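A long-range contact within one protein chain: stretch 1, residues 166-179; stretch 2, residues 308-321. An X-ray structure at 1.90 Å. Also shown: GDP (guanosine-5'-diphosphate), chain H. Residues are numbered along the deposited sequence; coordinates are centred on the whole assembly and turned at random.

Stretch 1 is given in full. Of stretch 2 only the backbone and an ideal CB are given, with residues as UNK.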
# COMPACT_ATOMS: atom_id res chain seq x y z
N SER A 166 -8.61 -6.24 -16.01
CA SER A 166 -9.04 -5.47 -14.84
C SER A 166 -7.94 -5.33 -13.77
O SER A 166 -7.84 -4.29 -13.12
CB SER A 166 -10.31 -6.08 -14.23
OG SER A 166 -10.09 -7.39 -13.78
N TYR A 167 -7.11 -6.36 -13.61
CA TYR A 167 -6.01 -6.27 -12.66
C TYR A 167 -5.03 -5.17 -13.05
O TYR A 167 -4.59 -4.38 -12.20
CB TYR A 167 -5.26 -7.61 -12.52
CG TYR A 167 -4.42 -7.62 -11.27
CD1 TYR A 167 -4.97 -7.96 -10.04
CD2 TYR A 167 -3.07 -7.24 -11.31
CE1 TYR A 167 -4.21 -7.95 -8.88
CE2 TYR A 167 -2.30 -7.23 -10.15
CZ TYR A 167 -2.88 -7.58 -8.94
OH TYR A 167 -2.14 -7.57 -7.79
N HIS A 168 -4.73 -5.09 -14.35
CA HIS A 168 -3.85 -4.05 -14.88
C HIS A 168 -4.49 -2.67 -14.69
O HIS A 168 -3.82 -1.71 -14.32
CB HIS A 168 -3.54 -4.27 -16.37
CG HIS A 168 -2.81 -5.53 -16.68
ND1 HIS A 168 -1.47 -5.56 -17.04
CD2 HIS A 168 -3.23 -6.82 -16.75
CE1 HIS A 168 -1.11 -6.80 -17.29
NE2 HIS A 168 -2.15 -7.59 -17.12
N GLN A 169 -5.79 -2.58 -14.94
CA GLN A 169 -6.51 -1.31 -14.76
C GLN A 169 -6.49 -0.85 -13.29
O GLN A 169 -6.31 0.32 -13.00
CB GLN A 169 -7.95 -1.42 -15.27
CG GLN A 169 -8.02 -1.62 -16.77
CD GLN A 169 -9.43 -1.95 -17.23
OE1 GLN A 169 -9.88 -3.08 -17.07
NE2 GLN A 169 -10.13 -0.96 -17.77
N MET A 170 -6.66 -1.81 -12.38
CA MET A 170 -6.56 -1.55 -10.95
C MET A 170 -5.18 -1.05 -10.55
O MET A 170 -5.06 -0.07 -9.82
CB MET A 170 -6.95 -2.81 -10.16
CG MET A 170 -6.80 -2.67 -8.65
SD MET A 170 -5.12 -2.98 -8.09
CE MET A 170 -4.95 -4.72 -8.47
N CYS A 171 -4.13 -1.69 -11.05
CA CYS A 171 -2.76 -1.28 -10.74
C CYS A 171 -2.47 0.14 -11.22
O CYS A 171 -1.86 0.94 -10.51
CB CYS A 171 -1.74 -2.25 -11.35
SG CYS A 171 -1.71 -3.87 -10.55
N ARG A 172 -2.90 0.43 -12.44
CA ARG A 172 -2.77 1.77 -13.01
C ARG A 172 -3.57 2.81 -12.20
O ARG A 172 -3.06 3.90 -11.91
CB ARG A 172 -3.22 1.76 -14.47
CG ARG A 172 -3.18 3.12 -15.14
CD ARG A 172 -3.46 2.99 -16.62
NE ARG A 172 -3.35 4.30 -17.26
CZ ARG A 172 -4.35 5.14 -17.50
NH1 ARG A 172 -5.62 4.85 -17.18
NH2 ARG A 172 -4.08 6.31 -18.07
N TRP A 173 -4.78 2.44 -11.80
CA TRP A 173 -5.63 3.34 -11.02
C TRP A 173 -5.00 3.69 -9.67
O TRP A 173 -4.93 4.87 -9.29
CB TRP A 173 -7.02 2.76 -10.81
CG TRP A 173 -7.95 3.77 -10.17
CD1 TRP A 173 -8.59 4.80 -10.80
CD2 TRP A 173 -8.32 3.85 -8.79
NE1 TRP A 173 -9.33 5.52 -9.90
CE2 TRP A 173 -9.19 4.96 -8.66
CE3 TRP A 173 -8.00 3.11 -7.65
CZ2 TRP A 173 -9.76 5.33 -7.45
CZ3 TRP A 173 -8.56 3.47 -6.44
CH2 TRP A 173 -9.44 4.58 -6.35
N ASN A 174 -4.53 2.68 -8.95
CA ASN A 174 -3.80 2.90 -7.69
C ASN A 174 -2.48 3.64 -7.89
O ASN A 174 -2.08 4.41 -7.02
CB ASN A 174 -3.57 1.58 -6.96
CG ASN A 174 -4.83 1.05 -6.29
OD1 ASN A 174 -5.54 1.79 -5.63
ND2 ASN A 174 -5.08 -0.23 -6.44
N SER A 175 -1.81 3.43 -9.03
CA SER A 175 -0.53 4.08 -9.30
C SER A 175 -0.63 5.57 -9.61
O SER A 175 0.24 6.34 -9.19
CB SER A 175 0.20 3.39 -10.46
OG SER A 175 0.54 2.05 -10.13
N GLY A 176 -1.64 5.97 -10.38
CA GLY A 176 -1.70 7.34 -10.89
C GLY A 176 -3.03 8.08 -10.90
O GLY A 176 -3.04 9.28 -11.19
N MET A 177 -4.13 7.40 -10.59
CA MET A 177 -5.46 7.97 -10.79
C MET A 177 -6.26 8.24 -9.52
O MET A 177 -7.02 9.22 -9.50
CB MET A 177 -6.28 7.08 -11.72
CG MET A 177 -5.66 6.85 -13.10
SD MET A 177 -5.35 8.39 -13.98
CE MET A 177 -4.57 7.79 -15.46
N PHE A 178 -6.11 7.43 -8.48
CA PHE A 178 -6.93 7.60 -7.27
C PHE A 178 -6.80 9.01 -6.67
O PHE A 178 -7.81 9.60 -6.28
CB PHE A 178 -6.67 6.51 -6.21
CG PHE A 178 -5.46 6.73 -5.34
CD1 PHE A 178 -4.17 6.42 -5.81
CD2 PHE A 178 -5.59 7.20 -4.04
CE1 PHE A 178 -3.06 6.60 -4.99
CE2 PHE A 178 -4.49 7.39 -3.23
CZ PHE A 178 -3.21 7.09 -3.70
N TYR A 179 -5.58 9.54 -6.66
CA TYR A 179 -5.32 10.87 -6.14
C TYR A 179 -5.80 12.03 -7.04
O TYR A 179 -5.69 13.19 -6.64
CB TYR A 179 -3.84 11.05 -5.79
CG TYR A 179 -2.85 10.82 -6.91
CD1 TYR A 179 -2.47 11.86 -7.76
CD2 TYR A 179 -2.24 9.57 -7.08
CE1 TYR A 179 -1.54 11.65 -8.77
CE2 TYR A 179 -1.31 9.35 -8.09
CZ TYR A 179 -0.96 10.39 -8.92
OH TYR A 179 -0.03 10.16 -9.92
N UNK A 308 4.02 -0.27 -19.70
CA UNK A 308 4.23 -1.41 -18.83
C UNK A 308 3.13 -1.76 -17.84
O UNK A 308 3.10 -2.88 -17.35
CB UNK A 308 5.52 -1.17 -18.04
N UNK A 309 2.20 -0.83 -17.55
CA UNK A 309 0.99 -1.21 -16.82
C UNK A 309 0.14 -2.24 -17.56
O UNK A 309 -0.60 -3.00 -16.92
CB UNK A 309 0.15 0.03 -16.54
N UNK A 310 0.24 -2.26 -18.89
CA UNK A 310 -0.52 -3.20 -19.73
C UNK A 310 0.33 -4.25 -20.40
O UNK A 310 -0.06 -5.41 -20.40
CB UNK A 310 -1.29 -2.43 -20.81
N UNK A 311 1.48 -3.88 -20.96
CA UNK A 311 2.36 -4.86 -21.63
C UNK A 311 3.15 -5.71 -20.65
O UNK A 311 3.62 -6.80 -21.00
CB UNK A 311 3.33 -4.14 -22.56
N UNK A 312 3.31 -5.21 -19.43
CA UNK A 312 3.80 -6.00 -18.32
C UNK A 312 2.69 -5.94 -17.28
O UNK A 312 1.56 -5.60 -17.64
CB UNK A 312 5.14 -5.49 -17.78
N UNK A 313 2.96 -6.26 -16.02
CA UNK A 313 1.93 -6.17 -14.99
C UNK A 313 2.48 -5.40 -13.80
O UNK A 313 2.51 -5.88 -12.67
CB UNK A 313 1.45 -7.56 -14.56
N UNK A 314 2.94 -4.18 -14.09
CA UNK A 314 3.53 -3.32 -13.07
C UNK A 314 2.52 -3.09 -11.96
O UNK A 314 1.47 -2.49 -12.20
CB UNK A 314 3.99 -1.99 -13.67
N UNK A 315 2.83 -3.58 -10.76
CA UNK A 315 1.97 -3.37 -9.60
C UNK A 315 2.05 -1.93 -9.11
O UNK A 315 3.07 -1.27 -9.26
CB UNK A 315 2.35 -4.33 -8.47
N UNK A 316 0.97 -1.45 -8.50
CA UNK A 316 1.02 -0.16 -7.80
C UNK A 316 1.97 -0.19 -6.60
O UNK A 316 2.52 0.85 -6.22
CB UNK A 316 -0.38 0.24 -7.34
N UNK A 317 2.18 -1.35 -6.00
CA UNK A 317 3.10 -1.44 -4.86
C UNK A 317 4.56 -1.11 -5.27
O UNK A 317 5.16 -0.19 -4.69
CB UNK A 317 3.03 -2.84 -4.25
N UNK A 318 5.13 -1.83 -6.26
CA UNK A 318 6.48 -1.44 -6.69
C UNK A 318 6.56 -0.01 -7.23
O UNK A 318 7.52 0.69 -6.95
CB UNK A 318 6.98 -2.41 -7.76
N UNK A 319 5.54 0.44 -7.96
CA UNK A 319 5.51 1.81 -8.50
C UNK A 319 5.47 2.87 -7.38
O UNK A 319 6.26 3.83 -7.41
CB UNK A 319 4.30 1.98 -9.42
N UNK A 320 4.58 2.71 -6.41
CA UNK A 320 4.61 3.56 -5.20
C UNK A 320 5.95 3.51 -4.48
O UNK A 320 6.49 4.55 -4.09
CB UNK A 320 3.50 3.14 -4.23
N UNK A 321 6.47 2.29 -4.29
CA UNK A 321 7.70 2.09 -3.54
C UNK A 321 8.89 2.75 -4.20
O UNK A 321 9.71 3.39 -3.52
CB UNK A 321 7.97 0.59 -3.37
PB GDP H . -4.55 -8.71 -4.78
O1B GDP H . -4.81 -10.19 -4.88
O2B GDP H . -4.78 -8.12 -3.37
O3B GDP H . -3.27 -8.22 -5.43
O3A GDP H . -5.73 -8.13 -5.74
PA GDP H . -7.26 -7.83 -5.29
O1A GDP H . -8.20 -8.67 -6.13
O2A GDP H . -7.33 -7.85 -3.75
O5' GDP H . -7.34 -6.34 -5.88
C5' GDP H . -6.71 -5.25 -5.21
C4' GDP H . -7.75 -4.22 -4.78
O4' GDP H . -8.39 -3.68 -5.94
C3' GDP H . -8.88 -4.79 -3.93
O3' GDP H . -9.32 -3.74 -3.05
C2' GDP H . -9.95 -5.17 -4.94
O2' GDP H . -11.26 -5.12 -4.37
C1' GDP H . -9.75 -4.12 -6.02
N9 GDP H . -10.00 -4.50 -7.43
C8 GDP H . -9.27 -5.32 -8.24
N7 GDP H . -9.81 -5.36 -9.48
C5 GDP H . -10.89 -4.55 -9.48
C6 GDP H . -11.93 -4.13 -10.45
O6 GDP H . -11.88 -4.58 -11.61
N1 GDP H . -12.88 -3.27 -10.05
C2 GDP H . -12.92 -2.77 -8.79
N2 GDP H . -13.90 -1.90 -8.42
N3 GDP H . -12.01 -3.12 -7.85
C4 GDP H . -11.00 -3.98 -8.13

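Position 308 has nothing of stretch 1 within reach of its CB. Its helical backbone (-65/-18) admits almost any residue; it is Gly308.

At 309 the CB leaves sideways, 4.3 Å from Arg172 CB. An apolar chain, aliphatic or aromatic, could lie along the helix here. The residue is Phe309. Its ring lays one face over Arg172, with Phe309 CD1 4.1 Å from Arg172 CA, and Phe309 CE1 comes 3.3 Å from Ser175 OG. His168 ND1 donates a hydrogen bond to Phe309 O at 2.7 Å.

At 310 the CB again points sideways, 4.9 Å from His168 ND1. A long or flat chain could turn back against His168, Gln169 and Arg172. Phe310 does so. Its ring edge meets Arg172 and Gln169, Phe310 CE2 to Arg172 CD 3.5 Å and Phe310 CE1 to Gln169 CG 4.2 Å; Phe310 CD1 is 3.9 Å from His168 CB.

Positions 311 and 312 point away, so stretch 1 sets little demand. They are Tyr311 and Glu312. Glu312 O lies 2.9 Å from His168 CE1, near the plane of the imidazole.

At 313 the CB is sideways, 3.8 Å from His168 CE1, with the Tyr167 ring further along. A long chain with a flexible aliphatic part would suit, such as Lys, Arg, Met or Gln. Arg313 places CG over one face of the His168 ring, 4.0 Å from its centroid, a CH-pi contact. Its guanidinium then turns a face to Tyr167, with Arg313 NH1 3.5 Å from Tyr167 CE2.

Position 314 has a sideways CB with no near neighbour, so many residues fit. Trp314 leads its ring away, and its NE1 donates a hydrogen bond to Glu312 OE1 at 2.8 Å; Trp314 O approaches Cys171 CB at 3.3 Å.

At 315 the CA lies 3.8 Å from Cys171 SG and the CB would point away. A small residue is reasonable. Gly315 takes the N-cap position.

At 316 the CB points toward stretch 1, 3.5 Å from both Asn174 CB and Ser175 OG. This tight site favours a short chain: Ser, Ala, Asn or Asp. Asp316 is a knob among Met170, Cys171, Asn174 and Ser175, with Asp316 CG 3.4 Å from Asn174 CB.

At 317 the CB points away and 318 is out of reach, so stretch 1 sets no demand. They are Ala317 and Pro318.

At 319 the CB faces Ser175 OG at 3.8 Å, so a small or branched apolar chain fits. Val319 packs there, its CB 3.9 Å from Ser175 OG.

At 320 the CB is sideways, but the carbonyl of Asn174 invites a donor of sufficient reach, such as His, Gln or Lys. His320 NE2 donates a hydrogen bond to Asn174 O at 2.8 Å.

Position 321 is out of reach, so almost any helix-compatible residue would do. Ser321 OG donates a hydrogen bond to Ala317 O at 2.7 Å.

Stretch 2, residues 308-321: GFFYERWGDAPVHS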
# COMPACT_ATOMS: atom_id res chain seq x y z
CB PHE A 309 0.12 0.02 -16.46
CG PHE A 309 0.73 0.88 -15.39
CD1 PHE A 309 0.94 0.38 -14.11
CD2 PHE A 309 1.11 2.20 -15.66
CE1 PHE A 309 1.52 1.17 -13.12
CE2 PHE A 309 1.68 2.99 -14.67
CZ PHE A 309 1.89 2.48 -13.40
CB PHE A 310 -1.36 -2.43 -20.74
CG PHE A 310 -2.37 -1.57 -20.08
CD1 PHE A 310 -3.56 -2.12 -19.62
CD2 PHE A 310 -2.10 -0.24 -19.80
CE1 PHE A 310 -4.48 -1.35 -18.94
CE2 PHE A 310 -3.03 0.54 -19.14
CZ PHE A 310 -4.22 -0.02 -18.70
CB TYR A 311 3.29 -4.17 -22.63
CG TYR A 311 2.59 -3.26 -23.63
CD1 TYR A 311 1.38 -3.64 -24.23
CD2 TYR A 311 3.15 -2.03 -23.98
CE1 TYR A 311 0.74 -2.81 -25.15
CE2 TYR A 311 2.51 -1.19 -24.90
CZ TYR A 311 1.32 -1.58 -25.47
OH TYR A 311 0.70 -0.76 -26.38
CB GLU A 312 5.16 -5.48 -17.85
CG GLU A 312 6.23 -5.74 -18.90
CD GLU A 312 7.58 -5.10 -18.60
OE1 GLU A 312 7.92 -4.83 -17.43
OE2 GLU A 312 8.33 -4.90 -19.58
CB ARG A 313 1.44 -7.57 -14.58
CG ARG A 313 0.09 -7.57 -13.87
CD ARG A 313 0.08 -8.47 -12.65
NE ARG A 313 0.97 -7.94 -11.61
CZ ARG A 313 1.10 -8.44 -10.38
NH1 ARG A 313 0.39 -9.49 -9.99
NH2 ARG A 313 1.95 -7.86 -9.54
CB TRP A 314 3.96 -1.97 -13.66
CG TRP A 314 5.10 -2.06 -14.66
CD1 TRP A 314 5.93 -3.12 -14.88
CD2 TRP A 314 5.54 -1.02 -15.53
NE1 TRP A 314 6.84 -2.82 -15.85
CE2 TRP A 314 6.63 -1.53 -16.27
CE3 TRP A 314 5.10 0.29 -15.79
CZ2 TRP A 314 7.31 -0.77 -17.23
CZ3 TRP A 314 5.77 1.04 -16.75
CH2 TRP A 314 6.86 0.51 -17.46
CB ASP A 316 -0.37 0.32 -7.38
CG ASP A 316 -1.09 -0.68 -6.52
OD1 ASP A 316 -1.68 -1.61 -7.09
OD2 ASP A 316 -1.06 -0.53 -5.29
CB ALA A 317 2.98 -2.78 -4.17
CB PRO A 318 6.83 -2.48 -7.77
CG PRO A 318 5.56 -3.15 -8.13
CD PRO A 318 4.69 -3.08 -6.91
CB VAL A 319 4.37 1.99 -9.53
CG1 VAL A 319 4.21 3.45 -9.93
CG2 VAL A 319 4.64 1.13 -10.77
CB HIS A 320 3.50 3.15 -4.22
CG HIS A 320 2.13 3.56 -4.67
ND1 HIS A 320 1.02 3.38 -3.89
CD2 HIS A 320 1.71 4.16 -5.81
CE1 HIS A 320 -0.05 3.83 -4.53
NE2 HIS A 320 0.34 4.30 -5.70
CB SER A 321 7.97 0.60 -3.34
OG SER A 321 6.89 -0.02 -2.68
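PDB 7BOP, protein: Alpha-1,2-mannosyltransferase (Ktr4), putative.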